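Local atomic coordinates of aminopeptidase N (Francisella tularensis subsp. tularensis, PDB entry 5DLL), a protein that is a zinc-dependent aminopeptidase of the M1 family that removes N-terminal residues, preferably alanine, from peptides and probably contributes to the breakdown of intracellular peptides. Residues E301-S305 with F342-N347; D604-S609 with A672-L676; W651-Y655 with C680-L684. One frame throughout, in Å; residues are numbered along the deposited sequence.

How the interactions relate
Reading from the N terminus, interaction 1 comes first: it pairs helix 297-312, which carries the zinc ligand H309 and is followed directly by H313, with the end of helix 328-346, which carries the third ligand, E332, and so closes a loop of 36 residues inside the catalytic domain. The other two contacts lie further along, in the helical C-terminal domain. Interaction 2 closes a loop of 62 residues between segments 604-609 and 672-676; interaction 3 starts within that loop, at helix 648-658, and ends beyond it on helix 668-685, so the two cross. They share helix 668-685 and touch, L676 CD2 lying 3.6 Å from V654 CG1. Interactions 1 and 2 approach to about 5 Å between nearest atoms without touching.

Interaction 1: residues E301-S305 with F342-N347; sequences ELVQS and FTSDLN
Both segments are helical, E301-S305 within helix 297-312 and F342-L346 near the C-terminal end of helix 328-346, N347 having phi/psi -132/-130°. The short axes pass 10.6 Å apart, with their N-to-C directions at 131°, an oblique crossing, 49° from antiparallel. The CA atoms of S305 and T343 come nearest, at 6.3 Å. Q304 points its CA-to-CB bond toward the other helix and, with chi1 and chi2 both t, extends across the gap. Its OE1 accepts a hydrogen bond from N347 ND2 (3.1 Å), and the same ND2 also donates to T343 O (2.9 Å), so the N347 amide links T343 of its own segment to the neighbouring helix. These are the two helices of the thermolysin-like (gluzincin) zinc site: one turn beyond S305 lies H309, first histidine of the HExxH motif, and helix 328-346 bears the glutamate ligand E332. The side chain of S305 is about 10 Å from the zinc, so the contact joins these helices near the metal centre, without touching it. Van der Waals packing surrounds this side-chain hydrogen bond. F342 (chi1 t) brings CE2 to 3.8 Å from Q304 CG and sets its ring edge against Q304 O, CE2 to O 3.7 Å, while F312 meets this ring edge-to-face. L346 CD2 lies 3.8 Å from Q304 NE2, and S305 CB 3.8 Å from T343 OG1. At the N-terminal end of E301-S305, E301 CD sits 3.9 Å from T343 CG2 and E301 CG 3.9 Å from N347 OD1.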
loop_
_atom_site.group_PDB
_atom_site.type_symbol
_atom_site.label_atom_id
_atom_site.label_comp_id
_atom_site.label_asym_id
_atom_site.label_seq_id
_atom_site.Cartn_x
_atom_site.Cartn_y
_atom_site.Cartn_z
ATOM N N GLU A 301 7.599 0.477 11.370
ATOM C CA GLU A 301 7.087 1.549 10.505
ATOM C C GLU A 301 5.832 1.130 9.741
ATOM O O GLU A 301 4.935 1.951 9.506
ATOM C CB GLU A 301 8.152 1.994 9.498
ATOM C CG GLU A 301 7.860 3.343 8.850
ATOM C CD GLU A 301 8.050 3.338 7.343
ATOM O OE1 GLU A 301 8.938 4.068 6.851
ATOM O OE2 GLU A 301 7.307 2.604 6.649
ATOM N N LEU A 302 5.785 -0.142 9.344
ATOM C CA LEU A 302 4.640 -0.681 8.611
ATOM C C LEU A 302 3.421 -0.869 9.506
ATOM O O LEU A 302 2.301 -0.558 9.094
ATOM C CB LEU A 302 5.012 -1.999 7.931
ATOM C CG LEU A 302 5.955 -1.858 6.732
ATOM C CD1 LEU A 302 6.573 -3.203 6.362
ATOM C CD2 LEU A 302 5.229 -1.242 5.543
ATOM N N VAL A 303 3.639 -1.376 10.720
ATOM C CA VAL A 303 2.572 -1.501 11.726
ATOM C C VAL A 303 1.924 -0.146 11.987
ATOM O O VAL A 303 0.700 -0.039 12.075
ATOM C CB VAL A 303 3.106 -2.064 13.065
ATOM C CG1 VAL A 303 2.099 -1.865 14.193
ATOM C CG2 VAL A 303 3.451 -3.539 12.925
ATOM N N GLN A 304 2.765 0.875 12.116
ATOM C CA GLN A 304 2.315 2.248 12.304
ATOM C C GLN A 304 1.469 2.723 11.124
ATOM O O GLN A 304 0.380 3.256 11.317
ATOM C CB GLN A 304 3.530 3.168 12.478
ATOM C CG GLN A 304 3.201 4.572 12.968
ATOM C CD GLN A 304 4.352 5.545 12.781
ATOM O OE1 GLN A 304 4.924 5.655 11.692
ATOM N NE2 GLN A 304 4.687 6.266 13.841
ATOM N N SER A 305 1.994 2.522 9.914
ATOM C CA SER A 305 1.336 2.918 8.656
ATOM C C SER A 305 -0.009 2.231 8.448
ATOM O O SER A 305 -0.984 2.853 8.010
ATOM C CB SER A 305 2.246 2.575 7.469
ATOM O OG SER A 305 1.581 2.774 6.236
ATOM N N PHE A 342 1.322 10.967 7.052
ATOM C CA PHE A 342 1.453 10.615 8.464
ATOM C C PHE A 342 2.811 9.989 8.707
ATOM O O PHE A 342 3.556 10.409 9.594
ATOM C CB PHE A 342 0.327 9.646 8.834
ATOM C CG PHE A 342 0.494 8.961 10.165
ATOM C CD1 PHE A 342 0.633 9.693 11.331
ATOM C CD2 PHE A 342 0.438 7.568 10.252
ATOM C CE1 PHE A 342 0.755 9.056 12.558
ATOM C CE2 PHE A 342 0.557 6.925 11.472
ATOM C CZ PHE A 342 0.716 7.671 12.629
ATOM N N THR A 343 3.135 8.990 7.895
ATOM C CA THR A 343 4.439 8.346 7.956
ATOM C C THR A 343 5.593 9.325 7.672
ATOM O O THR A 343 6.650 9.220 8.290
ATOM C CB THR A 343 4.479 7.133 7.010
ATOM O OG1 THR A 343 3.618 6.121 7.537
ATOM C CG2 THR A 343 5.885 6.555 6.883
ATOM N N SER A 344 5.380 10.278 6.765
ATOM C CA SER A 344 6.405 11.265 6.409
ATOM C C SER A 344 6.768 12.208 7.570
ATOM O O SER A 344 7.954 12.459 7.839
ATOM C CB SER A 344 5.943 12.080 5.200
ATOM O OG SER A 344 5.899 11.286 4.035
ATOM N N ASP A 345 5.746 12.725 8.249
ATOM C CA ASP A 345 5.943 13.622 9.393
ATOM C C ASP A 345 6.656 12.948 10.571
ATOM O O ASP A 345 7.618 13.496 11.104
ATOM C CB ASP A 345 4.597 14.188 9.866
ATOM C CG ASP A 345 3.943 15.106 8.833
ATOM O OD1 ASP A 345 4.657 15.635 7.947
ATOM O OD2 ASP A 345 2.708 15.301 8.918
ATOM N N LEU A 346 6.196 11.763 10.962
ATOM C CA LEU A 346 6.733 11.063 12.141
ATOM C C LEU A 346 7.984 10.209 11.869
ATOM O O LEU A 346 8.538 9.622 12.800
ATOM C CB LEU A 346 5.649 10.192 12.789
ATOM C CG LEU A 346 4.590 10.898 13.643
ATOM C CD1 LEU A 346 3.695 11.806 12.812
ATOM C CD2 LEU A 346 3.755 9.860 14.375
ATOM N N ASN A 347 8.418 10.124 10.611
ATOM C CA ASN A 347 9.675 9.451 10.262
ATOM C C ASN A 347 10.491 10.367 9.336
ATOM O O ASN A 347 10.674 11.536 9.658
ATOM C CB ASN A 347 9.411 8.066 9.644
ATOM C CG ASN A 347 8.546 7.174 10.529
ATOM O OD1 ASN A 347 9.052 6.273 11.198
ATOM N ND2 ASN A 347 7.237 7.417 10.533
#

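Interaction 2: residues D604-S609 with A672-L676; sequences DKALIS and AKRKL
Within the C-terminal all-helical domain, whose sequence is assigned to ARM-type repeats, the start of helix 605-612 packs alongside helix 668-685. The axes of the short helical segments K605-S609 and A672-L676 run nearly parallel, at 24° and only 7.9 Å apart, and CA atoms of A606 and A672 come to 4.4 Å, those of S609 and L676 to 4.8 Å. Small residues permit this closeness: A606 CB and A672 CB lie 3.8 Å apart, and A672 CB reaches A606 N at 3.5 Å. One turn further on, L676 (chi1 t, chi2 p) completes the apolar packing, its CD1 3.5 Å from I608 CG2; its CD2 makes a close aliphatic contact with K605 CG, at 3.2 Å. The aliphatic part of K675 contributes too, with CD 3.7 Å from A606 CB. No hydrogen bond crosses between the segments. D604 is the N-cap: its OD1 accepts from A606 N (2.8 Å), while its OD2 bonds to S348, beside the catalytic domain's helix 349-369. S609 OG lies 3.1 Å from L676 N at too poor an angle for a hydrogen bond; with chi1 m it donates instead to K605 O, 2.7 Å away.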
loop_
_atom_site.group_PDB
_atom_site.type_symbol
_atom_site.label_atom_id
_atom_site.label_comp_id
_atom_site.label_asym_id
_atom_site.label_seq_id
_atom_site.Cartn_x
_atom_site.Cartn_y
_atom_site.Cartn_z
ATOM N N ASP A 604 19.320 14.475 6.437
ATOM C CA ASP A 604 18.721 13.232 6.925
ATOM C C ASP A 604 19.618 12.059 6.531
ATOM O O ASP A 604 19.867 11.813 5.350
ATOM C CB ASP A 604 17.296 13.039 6.384
ATOM C CG ASP A 604 16.555 11.875 7.059
ATOM O OD1 ASP A 604 17.190 10.848 7.390
ATOM O OD2 ASP A 604 15.326 11.985 7.255
ATOM N N LYS A 605 20.103 11.351 7.545
ATOM C CA LYS A 605 21.059 10.264 7.359
ATOM C C LYS A 605 20.433 9.073 6.628
ATOM O O LYS A 605 21.141 8.281 6.009
ATOM C CB LYS A 605 21.600 9.823 8.722
ATOM C CG LYS A 605 23.067 9.452 8.733
ATOM C CD LYS A 605 23.749 9.875 10.026
ATOM C CE LYS A 605 23.944 11.382 10.083
ATOM N NZ LYS A 605 24.912 11.769 11.144
ATOM N N ALA A 606 19.109 8.953 6.712
ATOM C CA ALA A 606 18.372 7.934 5.973
ATOM C C ALA A 606 18.335 8.280 4.486
ATOM O O ALA A 606 18.495 7.404 3.635
ATOM C CB ALA A 606 16.961 7.802 6.520
ATOM N N LEU A 607 18.108 9.558 4.185
ATOM C CA LEU A 607 18.164 10.063 2.810
ATOM C C LEU A 607 19.547 9.842 2.192
ATOM O O LEU A 607 19.659 9.492 1.016
ATOM C CB LEU A 607 17.796 11.552 2.768
ATOM C CG LEU A 607 18.194 12.367 1.534
ATOM C CD1 LEU A 607 17.473 11.886 0.282
ATOM C CD2 LEU A 607 17.918 13.839 1.798
ATOM N N ILE A 608 20.593 10.055 2.989
ATOM C CA ILE A 608 21.960 9.742 2.572
ATOM C C ILE A 608 22.066 8.262 2.169
ATOM O O ILE A 608 22.607 7.942 1.110
ATOM C CB ILE A 608 22.986 10.085 3.682
ATOM C CG1 ILE A 608 23.080 11.604 3.871
ATOM C CG2 ILE A 608 24.367 9.547 3.335
ATOM C CD1 ILE A 608 23.861 12.042 5.097
ATOM N N SER A 609 21.527 7.375 3.008
ATOM C CA SER A 609 21.540 5.932 2.743
ATOM C C SER A 609 20.897 5.549 1.406
ATOM O O SER A 609 21.374 4.639 0.733
ATOM C CB SER A 609 20.835 5.179 3.875
ATOM O OG SER A 609 21.212 5.692 5.140
ATOM N N ALA A 672 17.740 6.207 11.334
ATOM C CA ALA A 672 18.518 6.686 10.183
ATOM C C ALA A 672 20.000 6.344 10.300
ATOM O O ALA A 672 20.666 6.086 9.294
ATOM C CB ALA A 672 18.347 8.189 10.023
ATOM N N LYS A 673 20.500 6.361 11.535
ATOM C CA LYS A 673 21.884 5.988 11.855
ATOM C C LYS A 673 22.120 4.534 11.445
ATOM O O LYS A 673 23.087 4.227 10.744
ATOM C CB LYS A 673 22.142 6.161 13.366
ATOM C CG LYS A 673 23.449 6.839 13.761
ATOM C CD LYS A 673 23.304 7.508 15.130
ATOM C CE LYS A 673 24.623 7.685 15.878
ATOM N NZ LYS A 673 25.437 8.861 15.456
ATOM N N ARG A 674 21.202 3.661 11.865
ATOM C CA ARG A 674 21.305 2.214 11.639
ATOM C C ARG A 674 21.316 1.796 10.174
ATOM O O ARG A 674 21.892 0.762 9.828
ATOM C CB ARG A 674 20.167 1.470 12.348
ATOM C CG ARG A 674 20.456 1.101 13.792
ATOM C CD ARG A 674 19.383 0.177 14.347
ATOM N NE ARG A 674 18.108 0.874 14.518
ATOM C CZ ARG A 674 17.763 1.589 15.589
ATOM N NH1 ARG A 674 18.590 1.719 16.621
ATOM N NH2 ARG A 674 16.573 2.180 15.632
ATOM N N LYS A 675 20.667 2.567 9.312
ATOM C CA LYS A 675 20.635 2.195 7.901
ATOM C C LYS A 675 21.819 2.756 7.122
ATOM O O LYS A 675 22.339 2.074 6.240
ATOM C CB LYS A 675 19.296 2.523 7.237
ATOM C CG LYS A 675 18.839 3.967 7.293
ATOM C CD LYS A 675 17.480 4.114 6.623
ATOM C CE LYS A 675 16.377 3.387 7.385
ATOM N NZ LYS A 675 15.026 3.654 6.824
ATOM N N LEU A 676 22.267 3.967 7.450
ATOM C CA LEU A 676 23.522 4.468 6.881
ATOM C C LEU A 676 24.679 3.576 7.327
ATOM O O LEU A 676 25.583 3.280 6.542
ATOM C CB LEU A 676 23.804 5.915 7.289
ATOM C CG LEU A 676 25.078 6.500 6.656
ATOM C CD1 LEU A 676 24.940 6.561 5.142
ATOM C CD2 LEU A 676 25.420 7.874 7.207
#

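Interaction 3: residues W651-Y655 with C680-L684; sequences WLAVY and CLSYL
This is an aromatic-centred helix-helix contact, buried in the C-terminal helical domain far from the zinc site, where helix 648-658 packs against helix 668-685 with only the loop 659-667 between the two helices. The short axes of W651-Y655 and C680-L684 approach to 9.0 Å, with N-to-C directions at 148°, an antiparallel helical hairpin as expected for ARM-like repeats. The nearest CA atoms are those of W651 and C680, 5.0 Å apart. W651 (chi1 m, chi2 121°) lays its indole over Y683 (chi1 m): the six-membered ring and the Y683 ring form an offset stack with centroids 4.1 Å apart and planes at 2°. Y683 CB sits above the five-membered ring, 3.6 Å from its centroid, as a CH-pi contact. C680 SG lies at the edge of the W651 six-membered ring, 5.5 Å from its centroid, and 3.7 Å from V654 CG1. L684 CD2 comes 3.7 Å from W651 CB, and Y655 (chi1 t) adds CE1 to L681 CB at 4.0 Å. F594 and L598 of helix 588-598 also pack against the W651 side chain. No hydrogen bond joins the two segments; the polar ends of W651 and Y683 bond instead to the carbonyls of L643 and L612. Cohesion between these segments therefore rests on ring stacking, sulfur-aromatic contact and apolar packing.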
loop_
_atom_site.group_PDB
_atom_site.type_symbol
_atom_site.label_atom_id
_atom_site.label_comp_id
_atom_site.label_asym_id
_atom_site.label_seq_id
_atom_site.Cartn_x
_atom_site.Cartn_y
_atom_site.Cartn_z
ATOM N N TRP A 651 34.013 4.856 4.292
ATOM C CA TRP A 651 32.988 3.882 4.687
ATOM C C TRP A 651 33.232 3.408 6.118
ATOM O O TRP A 651 32.299 3.304 6.910
ATOM C CB TRP A 651 32.963 2.666 3.739
ATOM C CG TRP A 651 32.685 2.996 2.297
ATOM C CD1 TRP A 651 33.487 2.726 1.222
ATOM C CD2 TRP A 651 31.535 3.663 1.778
ATOM N NE1 TRP A 651 32.905 3.185 0.065
ATOM C CE2 TRP A 651 31.706 3.767 0.377
ATOM C CE3 TRP A 651 30.372 4.181 2.357
ATOM C CZ2 TRP A 651 30.757 4.367 -0.449
ATOM C CZ3 TRP A 651 29.429 4.778 1.537
ATOM C CH2 TRP A 651 29.628 4.868 0.151
ATOM N N LEU A 652 34.495 3.122 6.429
ATOM C CA LEU A 652 34.905 2.690 7.766
ATOM C C LEU A 652 34.661 3.766 8.827
ATOM O O LEU A 652 34.194 3.464 9.928
ATOM C CB LEU A 652 36.388 2.301 7.759
ATOM C CG LEU A 652 37.028 1.955 9.107
ATOM C CD1 LEU A 652 36.277 0.832 9.806
ATOM C CD2 LEU A 652 38.488 1.580 8.911
ATOM N N ALA A 653 34.993 5.011 8.493
ATOM C CA ALA A 653 34.854 6.134 9.426
ATOM C C ALA A 653 33.392 6.386 9.785
ATOM O O ALA A 653 33.021 6.426 10.965
ATOM C CB ALA A 653 35.473 7.393 8.831
ATOM N N VAL A 654 32.567 6.537 8.755
ATOM C CA VAL A 654 31.142 6.784 8.940
ATOM C C VAL A 654 30.448 5.581 9.587
ATOM O O VAL A 654 29.498 5.755 10.345
ATOM C CB VAL A 654 30.449 7.161 7.614
ATOM C CG1 VAL A 654 28.953 7.345 7.820
ATOM C CG2 VAL A 654 31.050 8.441 7.043
ATOM N N TYR A 655 30.919 4.369 9.312
ATOM C CA TYR A 655 30.373 3.194 9.988
ATOM C C TYR A 655 30.555 3.360 11.488
ATOM O O TYR A 655 29.585 3.322 12.236
ATOM C CB TYR A 655 31.040 1.890 9.524
ATOM C CG TYR A 655 30.563 0.665 10.290
ATOM C CD1 TYR A 655 29.417 -0.024 9.900
ATOM C CD2 TYR A 655 31.249 0.207 11.417
ATOM C CE1 TYR A 655 28.970 -1.136 10.605
ATOM C CE2 TYR A 655 30.812 -0.904 12.128
ATOM C CZ TYR A 655 29.671 -1.572 11.718
ATOM O OH TYR A 655 29.232 -2.676 12.415
ATOM N N CYS A 680 27.099 1.589 4.700
ATOM C CA CYS A 680 28.551 1.580 4.868
ATOM C C CYS A 680 29.099 0.159 4.887
ATOM O O CYS A 680 30.039 -0.154 4.162
ATOM C CB CYS A 680 28.953 2.300 6.160
ATOM S SG CYS A 680 28.689 4.084 6.122
ATOM N N LEU A 681 28.489 -0.697 5.703
ATOM C CA LEU A 681 28.947 -2.079 5.864
ATOM C C LEU A 681 28.846 -2.919 4.583
ATOM O O LEU A 681 29.625 -3.857 4.405
ATOM C CB LEU A 681 28.184 -2.769 7.006
ATOM C CG LEU A 681 28.622 -4.195 7.374
ATOM C CD1 LEU A 681 30.104 -4.252 7.721
ATOM C CD2 LEU A 681 27.776 -4.731 8.518
ATOM N N SER A 682 27.900 -2.591 3.701
ATOM C CA SER A 682 27.762 -3.303 2.425
ATOM C C SER A 682 28.905 -2.943 1.484
ATOM O O SER A 682 29.403 -3.803 0.761
ATOM C CB SER A 682 26.401 -3.032 1.751
ATOM O OG SER A 682 26.420 -1.878 0.921
ATOM N N TYR A 683 29.323 -1.679 1.506
ATOM C CA TYR A 683 30.466 -1.244 0.702
ATOM C C TYR A 683 31.794 -1.804 1.214
ATOM O O TYR A 683 32.728 -1.986 0.438
ATOM C CB TYR A 683 30.533 0.278 0.632
ATOM C CG TYR A 683 29.623 0.871 -0.412
ATOM C CD1 TYR A 683 30.005 0.911 -1.751
ATOM C CD2 TYR A 683 28.382 1.397 -0.063
ATOM C CE1 TYR A 683 29.174 1.459 -2.714
ATOM C CE2 TYR A 683 27.546 1.949 -1.016
ATOM C CZ TYR A 683 27.945 1.978 -2.340
ATOM O OH TYR A 683 27.112 2.522 -3.290
ATOM N N LEU A 684 31.879 -2.075 2.515
ATOM C CA LEU A 684 33.066 -2.718 3.081
ATOM C C LEU A 684 33.204 -4.186 2.633
ATOM O O LEU A 684 34.320 -4.721 2.569
ATOM C CB LEU A 684 33.053 -2.615 4.613
ATOM C CG LEU A 684 33.135 -1.195 5.200
ATOM C CD1 LEU A 684 32.939 -1.227 6.713
ATOM C CD2 LEU A 684 34.446 -0.499 4.839
#